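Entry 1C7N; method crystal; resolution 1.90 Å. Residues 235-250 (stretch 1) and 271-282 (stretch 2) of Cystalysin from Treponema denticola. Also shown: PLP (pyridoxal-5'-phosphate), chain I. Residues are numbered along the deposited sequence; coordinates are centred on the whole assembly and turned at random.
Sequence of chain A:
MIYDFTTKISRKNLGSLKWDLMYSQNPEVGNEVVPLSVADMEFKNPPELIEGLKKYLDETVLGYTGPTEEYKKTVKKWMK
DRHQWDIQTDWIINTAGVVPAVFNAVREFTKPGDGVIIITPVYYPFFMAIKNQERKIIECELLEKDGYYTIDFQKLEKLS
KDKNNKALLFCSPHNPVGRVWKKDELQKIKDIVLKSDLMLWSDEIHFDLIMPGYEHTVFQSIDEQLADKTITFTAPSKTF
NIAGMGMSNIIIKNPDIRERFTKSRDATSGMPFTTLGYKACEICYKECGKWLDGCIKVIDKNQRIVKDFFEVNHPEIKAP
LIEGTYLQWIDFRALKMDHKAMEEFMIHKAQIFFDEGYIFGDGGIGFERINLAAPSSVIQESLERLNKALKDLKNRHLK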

# COMPACT_ATOMS: atom_id res chain seq x y z
N ALA A 235 -6.45 -5.86 -11.88
CA ALA A 235 -6.81 -5.80 -10.48
C ALA A 235 -8.30 -6.08 -10.34
O ALA A 235 -9.05 -5.93 -11.30
CB ALA A 235 -6.47 -4.42 -9.90
N PRO A 236 -8.74 -6.50 -9.15
CA PRO A 236 -10.15 -6.78 -8.92
C PRO A 236 -10.91 -5.55 -8.40
O PRO A 236 -12.13 -5.59 -8.27
CB PRO A 236 -10.09 -7.90 -7.88
CG PRO A 236 -8.95 -7.43 -7.01
CD PRO A 236 -7.91 -7.00 -8.03
N SER A 237 -10.17 -4.47 -8.12
CA SER A 237 -10.75 -3.24 -7.57
C SER A 237 -11.91 -2.58 -8.31
O SER A 237 -12.94 -2.27 -7.70
CB SER A 237 -9.65 -2.20 -7.32
OG SER A 237 -8.82 -2.02 -8.45
N LYS A 238 -11.77 -2.32 -9.61
CA LYS A 238 -12.86 -1.70 -10.34
C LYS A 238 -14.02 -2.69 -10.47
O LYS A 238 -15.19 -2.34 -10.29
CB LYS A 238 -12.39 -1.25 -11.73
CG LYS A 238 -11.70 0.11 -11.72
CD LYS A 238 -12.71 1.21 -11.38
CE LYS A 238 -12.07 2.60 -11.21
NZ LYS A 238 -10.84 2.68 -12.01
N THR A 239 -13.69 -3.95 -10.76
CA THR A 239 -14.69 -4.99 -10.92
C THR A 239 -15.60 -5.19 -9.71
O THR A 239 -16.82 -5.27 -9.85
CB THR A 239 -14.03 -6.35 -11.24
OG1 THR A 239 -13.09 -6.19 -12.31
CG2 THR A 239 -15.09 -7.39 -11.64
N PHE A 240 -15.01 -5.27 -8.52
CA PHE A 240 -15.80 -5.53 -7.31
C PHE A 240 -15.89 -4.38 -6.31
O PHE A 240 -16.24 -4.58 -5.14
CB PHE A 240 -15.25 -6.78 -6.62
CG PHE A 240 -15.23 -7.99 -7.52
CD1 PHE A 240 -14.07 -8.35 -8.21
CD2 PHE A 240 -16.38 -8.77 -7.70
CE1 PHE A 240 -14.06 -9.45 -9.06
CE2 PHE A 240 -16.38 -9.87 -8.55
CZ PHE A 240 -15.22 -10.21 -9.23
N ASN A 241 -15.59 -3.17 -6.77
CA ASN A 241 -15.67 -1.97 -5.94
C ASN A 241 -14.81 -2.05 -4.68
O ASN A 241 -15.26 -1.71 -3.58
CB ASN A 241 -17.14 -1.72 -5.56
CG ASN A 241 -17.37 -0.35 -4.96
OD1 ASN A 241 -16.58 0.57 -5.15
ND2 ASN A 241 -18.48 -0.20 -4.24
N ILE A 242 -13.55 -2.47 -4.84
CA ILE A 242 -12.64 -2.56 -3.70
C ILE A 242 -11.34 -1.79 -3.89
O ILE A 242 -10.25 -2.30 -3.60
CB ILE A 242 -12.32 -4.03 -3.33
CG1 ILE A 242 -11.75 -4.79 -4.53
CG2 ILE A 242 -13.57 -4.71 -2.79
CD1 ILE A 242 -11.30 -6.21 -4.19
N ALA A 243 -11.46 -0.56 -4.37
CA ALA A 243 -10.31 0.30 -4.56
C ALA A 243 -9.69 0.56 -3.19
O ALA A 243 -8.50 0.86 -3.08
CB ALA A 243 -10.73 1.63 -5.20
N GLY A 244 -10.51 0.44 -2.15
CA GLY A 244 -10.03 0.65 -0.79
C GLY A 244 -9.41 -0.58 -0.14
O GLY A 244 -9.13 -0.58 1.07
N MET A 245 -9.19 -1.61 -0.95
CA MET A 245 -8.57 -2.85 -0.49
C MET A 245 -7.15 -2.95 -1.02
O MET A 245 -6.42 -3.91 -0.72
CB MET A 245 -9.41 -4.04 -0.94
CG MET A 245 -10.75 -4.13 -0.23
SD MET A 245 -10.54 -4.17 1.56
CE MET A 245 -10.73 -5.92 1.90
N GLY A 246 -6.76 -1.95 -1.80
CA GLY A 246 -5.42 -1.85 -2.37
C GLY A 246 -4.65 -3.11 -2.70
O GLY A 246 -3.75 -3.50 -1.95
N MET A 247 -4.98 -3.75 -3.82
CA MET A 247 -4.28 -4.96 -4.25
C MET A 247 -4.40 -5.11 -5.76
O MET A 247 -5.50 -5.22 -6.29
CB MET A 247 -4.82 -6.20 -3.54
CG MET A 247 -4.07 -7.49 -3.89
SD MET A 247 -2.26 -7.37 -3.75
CE MET A 247 -2.05 -7.16 -1.98
N SER A 248 -3.25 -5.12 -6.44
CA SER A 248 -3.23 -5.24 -7.89
C SER A 248 -2.40 -6.44 -8.35
O SER A 248 -1.47 -6.87 -7.66
CB SER A 248 -2.65 -3.97 -8.51
OG SER A 248 -3.29 -2.81 -8.01
N ASN A 249 -2.75 -6.97 -9.51
CA ASN A 249 -2.03 -8.10 -10.08
C ASN A 249 -1.40 -7.68 -11.40
O ASN A 249 -2.04 -7.73 -12.45
CB ASN A 249 -2.97 -9.27 -10.30
CG ASN A 249 -3.45 -9.87 -9.00
OD1 ASN A 249 -2.65 -10.31 -8.17
ND2 ASN A 249 -4.77 -9.89 -8.81
N ILE A 250 -0.15 -7.24 -11.32
CA ILE A 250 0.58 -6.79 -12.50
C ILE A 250 1.22 -8.02 -13.12
O ILE A 250 2.03 -8.70 -12.47
CB ILE A 250 1.67 -5.76 -12.12
CG1 ILE A 250 1.12 -4.79 -11.07
CG2 ILE A 250 2.09 -4.97 -13.35
CD1 ILE A 250 -0.09 -3.98 -11.56
N1 PLP I . -6.51 2.71 -14.46
C2 PLP I . -7.72 3.20 -15.00
C2A PLP I . -7.75 3.31 -16.51
C3 PLP I . -8.80 3.44 -14.04
O3 PLP I . -9.87 4.01 -14.59
C4 PLP I . -8.61 3.13 -12.67
C4A PLP I . -9.69 3.26 -11.70
C5 PLP I . -7.28 2.58 -12.25
C6 PLP I . -6.27 2.41 -13.15
C5A PLP I . -7.25 1.92 -10.87
O4P PLP I . -6.37 2.29 -9.89
P PLP I . -6.47 1.35 -8.56
O1P PLP I . -5.73 2.14 -7.58
O2P PLP I . -5.79 0.03 -8.87
O3P PLP I . -7.87 1.16 -8.18
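Stretch 2, residues 271-282: MPFTTLGYKACE

Stretch 2 packs on the cofactor-bearing segment of cystalysin as a helix on a loop, an almost wholly apolar contact that illustrates how a glycine in a helix lets another backbone come close. After an extended lead-in at Met 271 and Pro 272, the chain turns into a helix that starts at Thr 275 and continues past Glu 282. Thr 274 caps it, its OG1 accepting from Gly 277 N at 3.2 Å. The backbones draw nearest where the CA atoms of Met 245 and Gly 277 lie 5.1 Å apart. Here Met 245 O is 3.5 Å from Gly 277 CA; a CB on this glycine would point toward stretch 1 and clash with that oxygen.

Met 247 fills the space beside the start of the helix. Its CE lies over one face of the Tyr 278 ring, 3.4 Å from CZ, and also reaches Thr 274 CG2 at 3.6 Å and Pro 272 CB at 3.8 Å. A hydrogen bond from Tyr 278 OH to Pro 272 O (2.5 Å) tethers the ring. One turn beyond Gly 277, Met 245 CE meets Ala 280 CB at 3.7 Å, while the helix, heading back toward the beginning of stretch 1, sets Cys 281 SG 3.7 Å from Pro 236 CG. The one hydrogen bond between the stretches is weak, from Asn 249 ND2 to Cys 281 SG at 3.6 Å.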

# COMPACT_ATOMS: atom_id res chain seq x y z
N MET A 271 6.91 -4.16 -1.18
CA MET A 271 5.93 -5.23 -1.36
C MET A 271 4.69 -5.01 -0.48
O MET A 271 4.81 -4.59 0.67
CB MET A 271 6.59 -6.57 -0.98
CG MET A 271 5.70 -7.79 -1.12
SD MET A 271 6.43 -9.22 -0.27
CE MET A 271 5.01 -9.85 0.63
N PRO A 272 3.49 -5.27 -1.02
CA PRO A 272 2.25 -5.09 -0.25
C PRO A 272 2.13 -6.19 0.80
O PRO A 272 2.20 -7.38 0.46
CB PRO A 272 1.15 -5.21 -1.31
CG PRO A 272 1.85 -4.91 -2.60
CD PRO A 272 3.18 -5.57 -2.43
N PHE A 273 1.95 -5.82 2.06
CA PHE A 273 1.82 -6.80 3.14
C PHE A 273 0.37 -6.86 3.64
O PHE A 273 0.09 -7.49 4.66
CB PHE A 273 2.73 -6.43 4.32
CG PHE A 273 4.19 -6.34 3.96
CD1 PHE A 273 4.92 -5.20 4.26
CD2 PHE A 273 4.84 -7.40 3.33
CE1 PHE A 273 6.27 -5.10 3.93
CE2 PHE A 273 6.19 -7.32 3.00
CZ PHE A 273 6.90 -6.16 3.30
N THR A 274 -0.53 -6.21 2.92
CA THR A 274 -1.94 -6.15 3.29
C THR A 274 -2.69 -7.46 3.14
O THR A 274 -3.21 -7.78 2.07
CB THR A 274 -2.67 -5.07 2.47
OG1 THR A 274 -4.08 -5.28 2.57
CG2 THR A 274 -2.24 -5.13 1.02
N THR A 275 -2.78 -8.20 4.25
CA THR A 275 -3.44 -9.50 4.30
C THR A 275 -4.87 -9.54 3.75
O THR A 275 -5.24 -10.49 3.06
CB THR A 275 -3.48 -10.03 5.74
OG1 THR A 275 -4.16 -11.29 5.76
CG2 THR A 275 -4.19 -9.06 6.64
N LEU A 276 -5.67 -8.53 4.07
CA LEU A 276 -7.05 -8.51 3.60
C LEU A 276 -7.12 -8.24 2.10
O LEU A 276 -8.06 -8.67 1.44
CB LEU A 276 -7.85 -7.46 4.37
CG LEU A 276 -7.93 -7.75 5.87
CD1 LEU A 276 -8.67 -6.63 6.58
CD2 LEU A 276 -8.61 -9.10 6.09
N GLY A 277 -6.12 -7.53 1.58
CA GLY A 277 -6.09 -7.25 0.16
C GLY A 277 -5.94 -8.54 -0.63
O GLY A 277 -6.64 -8.76 -1.62
N TYR A 278 -5.04 -9.40 -0.19
CA TYR A 278 -4.85 -10.67 -0.87
C TYR A 278 -6.12 -11.52 -0.81
O TYR A 278 -6.56 -12.05 -1.82
CB TYR A 278 -3.68 -11.45 -0.27
CG TYR A 278 -2.34 -10.81 -0.54
CD1 TYR A 278 -1.65 -10.12 0.45
CD2 TYR A 278 -1.76 -10.87 -1.81
CE1 TYR A 278 -0.43 -9.50 0.20
CE2 TYR A 278 -0.54 -10.25 -2.08
CZ TYR A 278 0.12 -9.57 -1.07
OH TYR A 278 1.33 -8.97 -1.33
N LYS A 279 -6.70 -11.64 0.38
CA LYS A 279 -7.91 -12.45 0.57
C LYS A 279 -9.13 -11.91 -0.18
O LYS A 279 -9.94 -12.69 -0.69
CB LYS A 279 -8.24 -12.57 2.06
CG LYS A 279 -9.35 -13.58 2.35
CD LYS A 279 -8.93 -14.99 1.99
CE LYS A 279 -10.01 -16.00 2.33
NZ LYS A 279 -9.63 -17.38 1.91
N ALA A 280 -9.26 -10.59 -0.22
CA ALA A 280 -10.38 -9.95 -0.91
C ALA A 280 -10.39 -10.34 -2.39
O ALA A 280 -11.44 -10.67 -2.94
CB ALA A 280 -10.29 -8.43 -0.77
N CYS A 281 -9.23 -10.30 -3.02
CA CYS A 281 -9.13 -10.65 -4.44
C CYS A 281 -9.49 -12.12 -4.66
O CYS A 281 -10.20 -12.46 -5.61
CB CYS A 281 -7.71 -10.39 -4.94
SG CYS A 281 -7.47 -10.82 -6.68
N GLU A 282 -8.99 -12.99 -3.78
CA GLU A 282 -9.28 -14.41 -3.89
C GLU A 282 -10.78 -14.69 -3.72
O GLU A 282 -11.38 -15.43 -4.51
CB GLU A 282 -8.48 -15.20 -2.84
CG GLU A 282 -8.82 -16.69 -2.84
CD GLU A 282 -7.92 -17.49 -1.92
OE1 GLU A 282 -8.34 -18.58 -1.48
OE2 GLU A 282 -6.78 -17.05 -1.65